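Local coordinates for protein putative eukaryotic translation initiation factor eIF-4E (Leishmania major, PDB 5WB5) that probably binds the 7-methylguanosine cap, including cap 4, at the 5' end of messenger RNA and serves as a translation initiation factor, at residues 96-101 and 179-184. Residues are numbered along the deposited sequence; the frame is centred on the assembly and turned at random.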
loop_
_atom_site.group_PDB
_atom_site.type_symbol
_atom_site.label_atom_id
_atom_site.label_comp_id
_atom_site.label_asym_id
_atom_site.label_seq_id
_atom_site.Cartn_x
_atom_site.Cartn_y
_atom_site.Cartn_z
ATOM N N GLY A 96 -8.667 -13.208 9.390
ATOM C CA GLY A 96 -8.269 -11.903 9.866
ATOM C C GLY A 96 -9.284 -10.829 9.533
ATOM O O GLY A 96 -10.426 -11.087 9.152
ATOM N N GLY A 97 -8.836 -9.588 9.688
ATOM C CA GLY A 97 -9.652 -8.431 9.388
ATOM C C GLY A 97 -8.811 -7.267 8.911
ATOM O O GLY A 97 -7.700 -7.457 8.403
ATOM N N LYS A 98 -9.334 -6.053 9.070
ATOM C CA LYS A 98 -8.621 -4.851 8.662
ATOM C C LYS A 98 -8.803 -3.753 9.699
ATOM O O LYS A 98 -9.909 -3.538 10.207
ATOM C CB LYS A 98 -9.093 -4.355 7.287
ATOM C CG LYS A 98 -10.560 -3.964 7.207
ATOM C CD LYS A 98 -10.906 -3.469 5.808
ATOM C CE LYS A 98 -12.385 -3.149 5.664
ATOM N NZ LYS A 98 -13.223 -4.375 5.746
ATOM N N LEU A 99 -7.702 -3.071 10.007
ATOM C CA LEU A 99 -7.709 -1.881 10.852
ATOM C C LEU A 99 -7.582 -0.660 9.949
ATOM O O LEU A 99 -6.568 -0.500 9.266
ATOM C CB LEU A 99 -6.561 -1.922 11.862
ATOM C CG LEU A 99 -6.356 -0.696 12.761
ATOM C CD1 LEU A 99 -7.366 -0.670 13.904
ATOM C CD2 LEU A 99 -4.940 -0.669 13.298
ATOM N N TRP A 100 -8.603 0.194 9.941
ATOM C CA TRP A 100 -8.657 1.298 8.997
ATOM C C TRP A 100 -8.939 2.612 9.710
ATOM O O TRP A 100 -9.379 2.650 10.863
ATOM C CB TRP A 100 -9.712 1.051 7.904
ATOM C CG TRP A 100 -11.097 0.775 8.409
ATOM C CD1 TRP A 100 -11.616 -0.438 8.760
ATOM C CD2 TRP A 100 -12.149 1.730 8.598
ATOM N NE1 TRP A 100 -12.923 -0.297 9.161
ATOM C CE2 TRP A 100 -13.274 1.025 9.069
ATOM C CE3 TRP A 100 -12.247 3.113 8.417
ATOM C CZ2 TRP A 100 -14.481 1.657 9.366
ATOM C CZ3 TRP A 100 -13.446 3.737 8.712
ATOM C CH2 TRP A 100 -14.545 3.010 9.180
ATOM N N VAL A 101 -8.649 3.695 8.990
ATOM C CA VAL A 101 -8.827 5.060 9.466
ATOM C C VAL A 101 -9.280 5.929 8.300
ATOM O O VAL A 101 -8.945 5.669 7.139
ATOM C CB VAL A 101 -7.532 5.634 10.083
ATOM C CG1 VAL A 101 -7.089 4.805 11.278
ATOM C CG2 VAL A 101 -6.422 5.697 9.043
ATOM N N ALA A 179 -6.152 1.373 5.287
ATOM C CA ALA A 179 -6.519 0.110 5.908
ATOM C C ALA A 179 -5.314 -0.817 5.911
ATOM O O ALA A 179 -4.595 -0.909 4.916
ATOM C CB ALA A 179 -7.694 -0.554 5.174
ATOM N N VAL A 180 -5.103 -1.494 7.034
ATOM C CA VAL A 180 -4.069 -2.509 7.181
ATOM C C VAL A 180 -4.782 -3.839 7.382
ATOM O O VAL A 180 -5.434 -4.052 8.412
ATOM C CB VAL A 180 -3.127 -2.198 8.352
ATOM C CG1 VAL A 180 -2.031 -3.256 8.462
ATOM C CG2 VAL A 180 -2.522 -0.816 8.191
ATOM N N TRP A 181 -4.686 -4.718 6.387
ATOM C CA TRP A 181 -5.312 -6.031 6.433
ATOM C C TRP A 181 -4.354 -7.017 7.088
ATOM O O TRP A 181 -3.255 -7.266 6.565
ATOM C CB TRP A 181 -5.685 -6.516 5.032
ATOM C CG TRP A 181 -6.813 -5.772 4.389
ATOM C CD1 TRP A 181 -7.116 -4.449 4.532
ATOM C CD2 TRP A 181 -7.795 -6.315 3.498
ATOM N NE1 TRP A 181 -8.224 -4.133 3.782
ATOM C CE2 TRP A 181 -8.661 -5.261 3.139
ATOM C CE3 TRP A 181 -8.025 -7.588 2.969
ATOM C CZ2 TRP A 181 -9.738 -5.441 2.274
ATOM C CZ3 TRP A 181 -9.096 -7.766 2.110
ATOM C CH2 TRP A 181 -9.938 -6.697 1.771
ATOM N N VAL A 182 -4.787 -7.582 8.217
ATOM C CA VAL A 182 -4.025 -8.575 8.966
ATOM C C VAL A 182 -4.597 -9.959 8.676
ATOM O O VAL A 182 -5.472 -10.114 7.817
ATOM C CB VAL A 182 -4.050 -8.271 10.476
ATOM C CG1 VAL A 182 -3.502 -6.879 10.743
ATOM C CG2 VAL A 182 -5.463 -8.401 11.034
ATOM N N SER A 183 -4.117 -10.970 9.403
ATOM C CA SER A 183 -4.513 -12.354 9.178
ATOM C C SER A 183 -5.243 -12.988 10.352
ATOM O O SER A 183 -6.077 -13.869 10.131
ATOM C CB SER A 183 -3.280 -13.215 8.854
ATOM O OG SER A 183 -2.376 -13.243 9.943
ATOM N N ASP A 184 -4.958 -12.571 11.583
ATOM C CA ASP A 184 -5.564 -13.154 12.779
ATOM C C ASP A 184 -6.342 -12.062 13.504
ATOM O O ASP A 184 -5.746 -11.172 14.120
ATOM C CB ASP A 184 -4.497 -13.767 13.687
ATOM C CG ASP A 184 -5.090 -14.466 14.899
ATOM O OD1 ASP A 184 -5.761 -15.505 14.725
ATOM O OD2 ASP A 184 -4.878 -13.978 16.028
#
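Three backbone hydrogen bonds join the end of strand 175-182 to the start of strand 97-104, with segments 97-101 and 179-182 running antiparallel, their axes at 166°. L99 and V180 form the hydrogen-bonded pair and satisfy each other twice: L99 N donates to V180 O at 2.9 Å, and V180 N returns a bond to L99 O at 2.8 Å. Both are nearly straight at hydrogen, but each donor sits above the plane of its acceptor carbonyl. The third bond, V182 N to G97 O at 2.9 Å, is more bent at hydrogen, with an N-H...O angle of 147°, yet lies in the carbonyl plane. G97 O also receives a CA-H...O contact from W181, as V180 O does from K98 and L99 O from A179. Beyond G97 the ladder ends: G96 N is close to S183 O, but the angle is too poor for a bond. The intervening peptide groups turn outward, K98 and W100 bonding to T213 and V211 of strand 210-214, while W181 O accepts from T165 OG1.

On the face carrying K98, W100, A179 and W181, K98 and W181 lie side by side. K98 CB rests over the five-membered ring of W181, a CH-pi contact 3.8 Å from its centroid, and K98 CD continues along the indole, 3.4 Å from W181 NE1. K98 CG takes the crowded position between N and carbonyl carbon, and the chain bends only at chi4. Next to this pair, W100 CB packs on A179 CB at 3.8 Å, while W100 NE1 bonds to T213 OG1. L99, V180 and V182 all meet L194 of helix 188-200 on the opposite face. This is antiparallel pairing toward one side of the curved sheet, with strand 210-214 beyond 97-104, in the helix-backed eIF4E fold.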